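Local coordinates for protein aeromonas extracellular serine protease (Aeromonas sobria, PDB 3WQB) that cleaves peptide bonds after paired basic residues, one of them lysine, as a calcium-binding, secreted subtilisin-type serine protease of the furin subfamily and probable virulence factor, at residues G274-F278 against L534-F538. The protein carries 1 engineered substitution. Coordinates in Å, arbitrary orientation, origin at the centre of the assembly. Residues are numbered along the deposited sequence.
Sequences GSNIF and LSNKF
Asn536, in the m rotamer (chi1 -69°), points the ND2 end of its amide at the Asn276-Ile277 backbone: ND2 donates to Ile277 O at 2.9 Å (N-H...O 156°) and lies 3.8 Å from Phe278 CD1, at the ring edge near its plane. The backbone N of Asn536 donates to Ser275 O (2.9 Å, 164°), and Ser535 CA makes a CA-H...O contact with Ser275 O at 3.4 Å. Residues 274-277 form a type I turn (Ser275 -66/-16, Asn276 -93/2) closed by Ile277 N to Gly274 O, 3.2 Å. This turn leads into strand 277-282, an outermost strand of the parallel subtilisin sheet, whereas Leu534 and Ser535 end strand 527-535 of the P-domain, so the contact is a buried interdomain junction of the furin-like architecture. The CA 275-to-278 and CA 534-to-537 directions lie 80° apart; the closest CA pair is Ser275 CA to Ser535 CA, 4.7 Å. Ser275, chi1 p, donates from OG to Leu534 O at 2.8 Å; Leu534 CD2 packs on Asn276 CB at 3.9 Å, while Asn276 OD1 is hydrogen-bonded to Ser244 OG. At the strand end, Ser535 OG accepts from Lys537 N (3.0 Å), an ST turn, and is also hydrogen-bonded to Ser501 OG; Lys537 NZ reaches Arg500 O and salt-bridges Glu400.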
# COMPACT_ATOMS: atom_id res chain seq x y z
N GLY A 274 7.17 5.24 -5.71
CA GLY A 274 8.32 5.28 -4.81
C GLY A 274 9.19 4.04 -4.94
O GLY A 274 8.85 3.10 -5.67
N SER A 275 10.31 4.05 -4.24
CA SER A 275 11.28 2.95 -4.34
C SER A 275 10.77 1.62 -3.80
O SER A 275 11.36 0.57 -4.06
CB SER A 275 12.58 3.33 -3.64
OG SER A 275 12.38 3.54 -2.25
N ASN A 276 9.68 1.69 -3.03
CA ASN A 276 9.05 0.49 -2.46
C ASN A 276 7.93 -0.12 -3.29
O ASN A 276 7.37 -1.12 -2.89
CB ASN A 276 8.56 0.76 -1.04
CG ASN A 276 7.53 1.85 -0.97
OD1 ASN A 276 7.61 2.85 -1.70
ND2 ASN A 276 6.58 1.71 -0.05
N ILE A 277 7.64 0.45 -4.46
CA ILE A 277 6.72 -0.19 -5.41
C ILE A 277 7.39 -1.47 -5.90
O ILE A 277 8.57 -1.47 -6.24
CB ILE A 277 6.40 0.74 -6.60
CG1 ILE A 277 5.74 2.04 -6.12
CG2 ILE A 277 5.51 0.03 -7.63
CD1 ILE A 277 4.44 1.86 -5.31
N PHE A 278 6.64 -2.57 -5.91
CA PHE A 278 7.15 -3.83 -6.43
C PHE A 278 6.70 -4.07 -7.87
O PHE A 278 7.50 -4.48 -8.72
CB PHE A 278 6.74 -5.00 -5.53
CG PHE A 278 7.51 -6.27 -5.80
CD1 PHE A 278 8.77 -6.44 -5.24
CD2 PHE A 278 7.00 -7.27 -6.62
CE1 PHE A 278 9.50 -7.59 -5.49
CE2 PHE A 278 7.73 -8.43 -6.87
CZ PHE A 278 8.99 -8.58 -6.31
N LEU A 534 11.66 1.60 2.29
CA LEU A 534 12.14 0.38 1.65
C LEU A 534 12.48 0.65 0.19
O LEU A 534 11.84 1.48 -0.46
CB LEU A 534 11.09 -0.73 1.78
CG LEU A 534 11.45 -2.07 1.13
CD1 LEU A 534 10.96 -3.23 1.96
CD2 LEU A 534 10.92 -2.20 -0.30
N SER A 535 13.51 -0.02 -0.32
CA SER A 535 13.77 -0.01 -1.75
C SER A 535 13.87 -1.41 -2.33
O SER A 535 14.50 -2.31 -1.75
CB SER A 535 15.05 0.75 -2.07
OG SER A 535 15.32 0.64 -3.46
N ASN A 536 13.25 -1.57 -3.50
CA ASN A 536 13.34 -2.78 -4.29
C ASN A 536 14.40 -2.70 -5.39
O ASN A 536 14.64 -3.69 -6.11
CB ASN A 536 11.98 -3.09 -4.91
CG ASN A 536 10.95 -3.50 -3.88
OD1 ASN A 536 11.24 -4.34 -3.02
ND2 ASN A 536 9.74 -2.94 -3.98
N LYS A 537 15.01 -1.53 -5.55
CA LYS A 537 15.92 -1.26 -6.67
C LYS A 537 17.11 -2.21 -6.77
O LYS A 537 17.66 -2.40 -7.86
CB LYS A 537 16.39 0.19 -6.60
CG LYS A 537 17.47 0.59 -7.58
CD LYS A 537 16.97 0.55 -9.03
CE LYS A 537 18.06 0.98 -10.00
NZ LYS A 537 18.43 2.42 -9.86
N PHE A 538 17.51 -2.78 -5.64
CA PHE A 538 18.77 -3.52 -5.55
C PHE A 538 18.59 -5.04 -5.70
O PHE A 538 19.52 -5.81 -5.48
CB PHE A 538 19.49 -3.18 -4.25
CG PHE A 538 19.61 -1.70 -4.02
CD1 PHE A 538 20.53 -0.96 -4.73
CD2 PHE A 538 18.80 -1.06 -3.09
CE1 PHE A 538 20.65 0.42 -4.53
CE2 PHE A 538 18.90 0.32 -2.88
CZ PHE A 538 19.83 1.05 -3.60